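Local structure of galactose mutarotase related enzyme (Lactobacillus acidophilus, 3DCD) at residues Ile193-Ser196 with Asp197-Lys201. The protein is of unknown function but probably binds a carbohydrate and may act as an aldose 1-epimerase-like sugar isomerase. Numbering follows the deposited sequence.
Sequences IALS and DDLFK
S196 OG accepts the amide of L199, three residues on, opening a short turn of helical phi/psi where the chain leaves edge strand 193-194 of the large antiparallel sheet in this mutarotase-like beta fold. The evidence is a forked bond: L199 N lies 3.0 Å from S196 OG, with a bent N-H...O angle of 133°, and contacts S196 O only weakly. S196 OG sits between its backbone N and carbonyl carbon (chi1 74°), which swings the hydroxyl over the start of the turn. An alanine here would probably leave the L199 amide with just the weak carbonyl bond and the opening of the turn less firmly fixed. D197 points its CB away from 193-196, and its OD1 forms a salt bridge with K156. On the apolar side, L199 CG lies anti to the backbone N (chi1 -172°), and CD2 comes within 4.0 Å of L195 CD2. The two leucines approach at a slant, and the same L195 methyl reaches the edge of the F200 ring, 4.1 Å from CZ. V250 of strand 249-256 touches both L195 and F200, adding to this apolar cluster. One ring face of F200 is met by L199 CG, 4.1 Å above its centre.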
ATOM      1  N   ILE A 193      -4.518   7.098  17.486  1.00 16.52           N
ATOM      2  CA  ILE A 193      -5.122   8.239  16.782  1.00 16.49           C
ATOM      3  C   ILE A 193      -6.481   7.777  16.249  1.00 15.84           C
ATOM      4  O   ILE A 193      -6.540   6.828  15.481  1.00 15.83           O
ATOM      5  CB  ILE A 193      -4.202   8.705  15.626  1.00 16.15           C
ATOM      6  CG1 ILE A 193      -2.893   9.280  16.194  1.00 16.09           C
ATOM      7  CG2 ILE A 193      -4.915   9.713  14.721  1.00 16.78           C
ATOM      8  CD1 ILE A 193      -1.783   9.423  15.156  1.00 15.15           C
ATOM      9  N   ALA A 194      -7.564   8.435  16.665  1.00 15.71           N
ATOM     10  CA  ALA A 194      -8.922   8.025  16.236  1.00 15.22           C
ATOM     11  C   ALA A 194      -9.219   8.452  14.807  1.00 15.68           C
ATOM     12  O   ALA A 194      -8.716   9.477  14.327  1.00 15.51           O
ATOM     13  CB  ALA A 194      -9.968   8.580  17.180  1.00 15.29           C
ATOM     14  N   LEU A 195     -10.021   7.651  14.111  1.00 14.85           N
ATOM     15  CA  LEU A 195     -10.408   7.982  12.748  1.00 15.02           C
ATOM     16  C   LEU A 195     -11.617   8.910  12.768  1.00 15.02           C
ATOM     17  O   LEU A 195     -12.377   8.953  13.740  1.00 14.45           O
ATOM     18  CB  LEU A 195     -10.712   6.712  11.930  1.00 15.17           C
ATOM     19  CG  LEU A 195      -9.576   5.689  11.782  1.00 16.72           C
ATOM     20  CD1 LEU A 195     -10.063   4.512  10.931  1.00 17.14           C
ATOM     21  CD2 LEU A 195      -8.352   6.347  11.134  1.00 14.61           C
ATOM     22  N   SER A 196     -11.754   9.690  11.704  1.00 15.59           N
ATOM     23  CA  SER A 196     -12.863  10.603  11.539  1.00 16.43           C
ATOM     24  C   SER A 196     -12.888  11.053  10.089  1.00 16.58           C
ATOM     25  O   SER A 196     -11.899  10.911   9.377  1.00 16.47           O
ATOM     26  CB  SER A 196     -12.681  11.828  12.438  1.00 16.50           C
ATOM     27  OG  SER A 196     -11.662  12.688  11.917  1.00 17.52           O
ATOM     28  N   ASP A 197     -14.020  11.598   9.663  1.00 16.42           N
ATOM     29  CA  ASP A 197     -14.153  12.149   8.321  1.00 17.34           C
ATOM     30  C   ASP A 197     -13.123  13.273   8.063  1.00 17.81           C
ATOM     31  O   ASP A 197     -12.523  13.335   6.980  1.00 17.11           O
ATOM     32  CB  ASP A 197     -15.580  12.676   8.117  1.00 17.71           C
ATOM     33  CG  ASP A 197     -16.610  11.551   7.882  1.00 18.15           C
ATOM     34  OD1 ASP A 197     -16.222  10.415   7.506  1.00 19.33           O
ATOM     35  OD2 ASP A 197     -17.814  11.818   8.072  1.00 18.38           O
ATOM     36  N   ASP A 198     -12.935  14.141   9.062  1.00 18.64           N
ATOM     37  CA  ASP A 198     -12.072  15.321   8.974  1.00 20.10           C
ATOM     38  C   ASP A 198     -10.568  14.998   9.038  1.00 19.65           C
ATOM     39  O   ASP A 198      -9.733  15.782   8.557  1.00 19.46           O
ATOM     40  CB  ASP A 198     -12.408  16.288  10.115  1.00 21.16           C
ATOM     41  CG  ASP A 198     -11.593  17.580  10.049  1.00 26.23           C
ATOM     42  OD1 ASP A 198     -11.901  18.426   9.173  1.00 30.77           O
ATOM     43  OD2 ASP A 198     -10.649  17.752  10.871  1.00 31.36           O
ATOM     44  N   LEU A 199     -10.224  13.849   9.613  1.00 18.73           N
ATOM     45  CA  LEU A 199      -8.816  13.479   9.788  1.00 18.72           C
ATOM     46  C   LEU A 199      -7.983  13.595   8.505  1.00 18.40           C
ATOM     47  O   LEU A 199      -6.806  13.998   8.547  1.00 18.20           O
ATOM     48  CB  LEU A 199      -8.689  12.056  10.343  1.00 18.64           C
ATOM     49  CG  LEU A 199      -7.260  11.634  10.759  1.00 18.51           C
ATOM     50  CD1 LEU A 199      -6.678  12.476  11.893  1.00 20.80           C
ATOM     51  CD2 LEU A 199      -7.236  10.170  11.142  1.00 18.59           C
ATOM     52  N   PHE A 200      -8.587  13.217   7.385  1.00 17.39           N
ATOM     53  CA  PHE A 200      -7.900  13.233   6.108  1.00 17.63           C
ATOM     54  C   PHE A 200      -8.235  14.426   5.238  1.00 17.85           C
ATOM     55  O   PHE A 200      -8.074  14.362   4.022  1.00 17.84           O
ATOM     56  CB  PHE A 200      -8.106  11.897   5.383  1.00 17.21           C
ATOM     57  CG  PHE A 200      -7.737  10.723   6.236  1.00 16.23           C
ATOM     58  CD1 PHE A 200      -6.401  10.486   6.559  1.00 14.73           C
ATOM     59  CD2 PHE A 200      -8.719   9.914   6.791  1.00 15.53           C
ATOM     60  CE1 PHE A 200      -6.051   9.433   7.389  1.00 16.42           C
ATOM     61  CE2 PHE A 200      -8.388   8.843   7.624  1.00 14.71           C
ATOM     62  CZ  PHE A 200      -7.059   8.598   7.933  1.00 16.05           C
ATOM     63  N   LYS A 201      -8.624  15.543   5.865  1.00 18.94           N
ATOM     64  CA  LYS A 201      -8.972  16.753   5.093  1.00 20.20           C
ATOM     65  C   LYS A 201      -7.790  17.322   4.310  1.00 20.32           C
ATOM     66  O   LYS A 201      -7.978  17.929   3.254  1.00 20.01           O
ATOM     67  CB  LYS A 201      -9.594  17.846   5.971  1.00 20.40           C
ATOM     68  CG  LYS A 201      -8.697  18.369   7.079  1.00 23.05           C
ATOM     69  CD  LYS A 201      -9.273  19.686   7.632  1.00 27.89           C
ATOM     70  CE  LYS A 201      -8.823  19.932   9.053  1.00 30.57           C
ATOM     71  NZ  LYS A 201      -7.333  19.867   9.179  1.00 34.43           N
TER